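Long-range contacts in uridylate-specific endoribonuclease nsp11 (Prrsv 16244b, PDB 5EYI), which probably cleaves viral RNA at uridylates, degrading polyuridine sequences made during replication and so helping the virus to evade host double-stranded RNA sensors: residues 17-22 / 35-40; 51-56 / 90-95. The protein carries 1 engineered substitution. All coordinates share one frame; numbering follows the deposited sequence.

In the fold
Both contacts belong to the N-terminal domain of nsp11. Following the chain from the N terminus, contact 1 closes first: residues 17-22, which carry the short strand 19-20, meet residues 35-40 at the start of strand 39-41 after a connection of 12 residues that holds the short strand 27-28. Contact 2 opens afterwards, pairing strand 51-55 with the end of strand 85-93, so the two lie in series, neither nested nor crossed. Their centres are about 10 Å apart. Strand 39-41 runs parallel to its neighbour 51-55, with Val39 O probably accepting from Leu52 N, and Phe17 of contact 1 packs on strand 51-55, which ties the N-terminal loops to the mixed sheet.

Contact 1 of 2, residues 17-22 / 35-40; sequences FYFSPD and PHWPVV
A short strand of the N-terminal domain, with Phe19 and Ser20, is laid here against the edge residues Val39 and Val40 of the mixed sheet. Val40 N donates to Phe19 O at 3.0 Å in a nearly straight bond (161°), and Val39 CA brings a C-H to the same oxygen, so one carbonyl receives both. Ser20 returns the link through its side chain: its OG, anti to the backbone N (chi1 -176°), donates to Val40 O at 2.6 Å. The same OG accepts from Asp22 N, forming an ST turn, and from Leu23 N; the small hydroxyl suits a place where it must give one bond and receive two. A water accepts from Tyr18 N and donates to Pro38 O, bridging the backbones farther along.

Aromatic and aliphatic groups fill in around these bonds. Phe19 turns the edge carrying CD2 and CE2 onto one face of the Trp37 six-membered ring, a T-shaped pair with planes at 76° and centroids 5.0 Å apart. The wide indole gives this edge a broad surface; Trp37 CE3 lies 3.7 Å from Phe19 CD2. Phe17, a buried ring, leans CD2 and CE2 on Pro38 CB, each at 3.6 Å, while its CB meets Val40 CB. Pro21 CD lies 4.0 Å from Val39 CB, the two side chains crossing at about a right angle; the proline ring and the beta-branched valine are compact apolar groups that pack at van der Waals distance.

Beyond the pair, Asp22 binds Thr41 OG1 through OD1 and Thr42 N through OD2, holding the turn to the next residues of strand 39-41 and its exit. Strand 19-20 is flanked by the parallel strand 27-28, and Phe17 and Val40 both rest on Leu52 of strand 51-55.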
# COMPACT_ATOMS: atom_id res chain seq x y z
N PHE A 17 22.99 11.95 -11.72
CA PHE A 17 23.85 13.11 -11.93
C PHE A 17 24.27 13.70 -10.59
O PHE A 17 23.41 14.04 -9.75
CB PHE A 17 23.14 14.15 -12.80
CG PHE A 17 22.84 13.67 -14.18
CD1 PHE A 17 21.70 12.90 -14.43
CD2 PHE A 17 23.69 13.95 -15.24
CE1 PHE A 17 21.43 12.43 -15.70
CE2 PHE A 17 23.41 13.50 -16.53
CZ PHE A 17 22.28 12.74 -16.75
N TYR A 18 25.58 13.76 -10.38
CA TYR A 18 26.17 14.31 -9.16
C TYR A 18 27.15 15.45 -9.41
O TYR A 18 27.22 16.38 -8.62
CB TYR A 18 26.89 13.20 -8.37
CG TYR A 18 26.00 12.06 -7.97
CD1 TYR A 18 25.65 11.07 -8.89
CD2 TYR A 18 25.50 11.95 -6.66
CE1 TYR A 18 24.83 10.02 -8.53
CE2 TYR A 18 24.67 10.89 -6.30
CZ TYR A 18 24.35 9.93 -7.24
OH TYR A 18 23.54 8.87 -6.92
N PHE A 19 27.93 15.36 -10.49
CA PHE A 19 28.89 16.41 -10.83
C PHE A 19 28.23 17.56 -11.58
O PHE A 19 27.31 17.35 -12.35
CB PHE A 19 30.04 15.86 -11.69
CG PHE A 19 31.11 15.14 -10.90
CD1 PHE A 19 31.78 15.78 -9.86
CD2 PHE A 19 31.48 13.84 -11.22
CE1 PHE A 19 32.76 15.13 -9.13
CE2 PHE A 19 32.47 13.19 -10.50
CZ PHE A 19 33.11 13.84 -9.45
N SER A 20 28.73 18.77 -11.34
CA SER A 20 28.36 19.94 -12.12
C SER A 20 29.56 20.84 -12.31
O SER A 20 30.28 21.11 -11.34
CB SER A 20 27.28 20.75 -11.41
OG SER A 20 26.88 21.83 -12.23
N PRO A 21 29.78 21.32 -13.54
CA PRO A 21 30.80 22.36 -13.69
C PRO A 21 30.38 23.72 -13.13
O PRO A 21 31.25 24.48 -12.75
CB PRO A 21 31.00 22.43 -15.21
CG PRO A 21 29.70 21.98 -15.77
CD PRO A 21 29.15 20.97 -14.82
N ASP A 22 29.07 24.00 -13.06
CA ASP A 22 28.57 25.36 -12.78
C ASP A 22 27.68 25.55 -11.54
O ASP A 22 27.66 26.63 -10.99
CB ASP A 22 27.84 25.93 -14.02
CG ASP A 22 26.69 25.04 -14.51
OD1 ASP A 22 26.91 23.82 -14.69
OD2 ASP A 22 25.58 25.56 -14.75
N PRO A 35 33.09 16.60 -20.47
CA PRO A 35 32.80 15.68 -21.59
C PRO A 35 32.83 14.18 -21.23
O PRO A 35 32.35 13.37 -22.01
CB PRO A 35 33.91 15.99 -22.61
CG PRO A 35 34.29 17.40 -22.32
CD PRO A 35 34.21 17.51 -20.82
N HIS A 36 33.38 13.84 -20.06
CA HIS A 36 33.58 12.44 -19.68
C HIS A 36 32.78 11.98 -18.45
O HIS A 36 32.95 10.85 -18.00
CB HIS A 36 35.08 12.23 -19.45
CG HIS A 36 35.91 12.69 -20.62
ND1 HIS A 36 36.77 13.77 -20.54
CD2 HIS A 36 35.95 12.26 -21.90
CE1 HIS A 36 37.34 13.95 -21.72
NE2 HIS A 36 36.86 13.06 -22.56
N TRP A 37 31.90 12.85 -17.94
CA TRP A 37 31.06 12.54 -16.77
C TRP A 37 29.62 12.96 -17.04
O TRP A 37 29.39 13.92 -17.75
CB TRP A 37 31.58 13.29 -15.55
CG TRP A 37 32.82 12.70 -15.03
CD1 TRP A 37 34.10 13.03 -15.36
CD2 TRP A 37 32.92 11.64 -14.08
NE1 TRP A 37 34.98 12.25 -14.68
CE2 TRP A 37 34.29 11.38 -13.88
CE3 TRP A 37 31.97 10.87 -13.38
CZ2 TRP A 37 34.74 10.39 -13.02
CZ3 TRP A 37 32.42 9.89 -12.51
CH2 TRP A 37 33.80 9.66 -12.33
N PRO A 38 28.64 12.23 -16.47
CA PRO A 38 27.30 12.82 -16.47
C PRO A 38 27.30 14.12 -15.66
O PRO A 38 27.79 14.12 -14.52
CB PRO A 38 26.43 11.75 -15.80
CG PRO A 38 27.23 10.50 -15.86
CD PRO A 38 28.66 10.92 -15.81
N VAL A 39 26.81 15.21 -16.23
CA VAL A 39 26.84 16.49 -15.53
C VAL A 39 25.44 17.13 -15.48
O VAL A 39 24.71 17.11 -16.45
CB VAL A 39 27.86 17.48 -16.15
CG1 VAL A 39 29.28 17.07 -15.76
CG2 VAL A 39 27.72 17.57 -17.66
N VAL A 40 25.09 17.65 -14.31
CA VAL A 40 23.90 18.45 -14.13
C VAL A 40 24.36 19.89 -14.24
O VAL A 40 25.38 20.27 -13.66
CB VAL A 40 23.14 18.15 -12.81
CG1 VAL A 40 24.03 18.29 -11.58
CG2 VAL A 40 21.91 19.03 -12.69
O HOH W 1 27.72 12.89 -12.10

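Contact 2 of 2, residues 51-56 / 90-95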
# COMPACT_ATOMS: atom_id res chain seq x y z
N ARG A 51 24.31 14.76 -20.07
CA ARG A 51 24.06 15.96 -19.30
C ARG A 51 22.60 16.10 -18.96
O ARG A 51 21.72 15.70 -19.73
CB ARG A 51 24.57 17.20 -20.04
CG ARG A 51 23.92 17.46 -21.38
CD ARG A 51 24.44 18.73 -22.04
NE ARG A 51 23.68 19.05 -23.24
CZ ARG A 51 23.76 18.41 -24.41
NH1 ARG A 51 24.58 17.37 -24.59
NH2 ARG A 51 23.00 18.82 -25.43
N LEU A 52 22.34 16.68 -17.80
CA LEU A 52 21.00 16.95 -17.33
C LEU A 52 20.91 18.46 -17.27
O LEU A 52 21.52 19.07 -16.40
CB LEU A 52 20.78 16.33 -15.94
CG LEU A 52 19.39 16.52 -15.34
CD1 LEU A 52 18.33 15.83 -16.20
CD2 LEU A 52 19.36 15.99 -13.90
N VAL A 53 20.21 19.06 -18.23
CA VAL A 53 20.17 20.52 -18.32
C VAL A 53 18.94 21.02 -17.58
O VAL A 53 17.83 20.59 -17.88
CB VAL A 53 20.15 21.03 -19.78
CG1 VAL A 53 20.13 22.56 -19.80
CG2 VAL A 53 21.37 20.53 -20.56
N ALA A 54 19.17 21.91 -16.62
CA ALA A 54 18.11 22.63 -15.92
C ALA A 54 17.93 24.01 -16.55
O ALA A 54 18.89 24.78 -16.64
CB ALA A 54 18.48 22.78 -14.46
N SER A 55 16.72 24.33 -16.97
CA SER A 55 16.49 25.58 -17.68
C SER A 55 15.18 26.20 -17.27
O SER A 55 14.23 25.51 -16.89
CB SER A 55 16.48 25.34 -19.20
OG SER A 55 15.46 24.43 -19.57
N LEU A 56 15.12 27.52 -17.39
CA LEU A 56 13.93 28.26 -17.01
C LEU A 56 12.82 28.09 -18.04
O LEU A 56 11.64 28.19 -17.71
CB LEU A 56 14.28 29.73 -16.84
CG LEU A 56 13.24 30.57 -16.12
CD1 LEU A 56 12.91 29.97 -14.74
CD2 LEU A 56 13.78 31.98 -15.99
N THR A 90 16.12 18.59 -19.03
CA THR A 90 16.33 17.87 -20.27
C THR A 90 17.54 16.96 -20.09
O THR A 90 18.61 17.42 -19.74
CB THR A 90 16.54 18.84 -21.45
OG1 THR A 90 15.57 19.89 -21.38
CG2 THR A 90 16.37 18.10 -22.78
N LYS A 91 17.34 15.67 -20.31
CA LYS A 91 18.38 14.67 -20.10
C LYS A 91 18.94 14.21 -21.44
O LYS A 91 18.20 13.68 -22.27
CB LYS A 91 17.81 13.48 -19.34
CG LYS A 91 18.77 12.32 -19.16
CD LYS A 91 18.24 11.37 -18.10
CE LYS A 91 19.00 10.05 -18.08
NZ LYS A 91 18.63 9.27 -16.86
N PHE A 92 20.24 14.38 -21.63
CA PHE A 92 20.91 13.88 -22.81
C PHE A 92 21.77 12.70 -22.42
O PHE A 92 22.54 12.82 -21.48
CB PHE A 92 21.79 14.96 -23.42
CG PHE A 92 21.02 16.11 -23.97
CD1 PHE A 92 20.66 16.14 -25.31
CD2 PHE A 92 20.65 17.17 -23.15
CE1 PHE A 92 19.93 17.21 -25.83
CE2 PHE A 92 19.94 18.24 -23.67
CZ PHE A 92 19.58 18.26 -25.01
N VAL A 93 21.61 11.58 -23.12
CA VAL A 93 22.55 10.46 -23.01
C VAL A 93 23.18 10.24 -24.39
O VAL A 93 22.47 10.12 -25.39
CB VAL A 93 21.92 9.18 -22.38
CG1 VAL A 93 20.97 9.54 -21.24
CG2 VAL A 93 21.22 8.30 -23.41
N LYS A 94 24.51 10.23 -24.43
CA LYS A 94 25.29 10.15 -25.67
C LYS A 94 24.87 11.18 -26.72
O LYS A 94 24.76 10.88 -27.91
CB LYS A 94 25.24 8.72 -26.24
CG LYS A 94 25.95 7.70 -25.36
CD LYS A 94 26.51 6.53 -26.17
CE LYS A 94 27.39 5.62 -25.32
NZ LYS A 94 26.64 5.03 -24.18
N GLY A 95 24.61 12.41 -26.26
CA GLY A 95 24.24 13.52 -27.13
C GLY A 95 22.77 13.60 -27.53
O GLY A 95 22.35 14.63 -28.07
O HOH W 2 16.07 21.74 -19.63
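Val53 O is gripped by two donors, Thr90 N at 2.9 Å and a water at 2.7 Å. That water also donates to Ser55 OG and lies 2.6 Å from Thr90 OG1, joining both strands; Thr90 OG1 is bonded to Ser63 OG as well. Val53 N donates back to Thr90 O, making this a hydrogen-bonded antiparallel pair. Arg51 and Phe92 form the next such pair: Phe92 N reaches Arg51 O at 2.7 Å in an almost straight bond (178°), and Arg51 N donates to Phe92 O. Between them Leu52 and Lys91 are the non-hydrogen-bonded pair.

On the face with Val53 and Thr90, the Arg51 guanidinium lies flat on Phe92, planes 12° apart and Arg51 CZ 3.7 Å from the ring centroid, a cation-pi stack. Arg51 NH2 sits over the ring centre; Arg51 NE lies nearest Phe92 CD2, and Arg51 CZ lies over the bond between CG and CD2 of Phe92. Arg51 CG between the backbone N and the carbonyl carbon (chi1 61°) starts the chain on this course, and it is extended from CG to NE. Asn44 OD1 receives Arg51 NH2 and Trp48 O receives Arg51 NH1, which fixes the rotation of the buried group: arginine suits the place by offering a flat surface and several N-H groups.

On the other face Leu52 CD1 meets Lys91 CB at 4.0 Å, while the lysine chain leads away. The whole is antiparallel sheet pairing: strand 85-93 of the N-terminal domain's mixed sheet pairs with 51-55 here and, after the turn at Lys94 and Gly95, with 96-98.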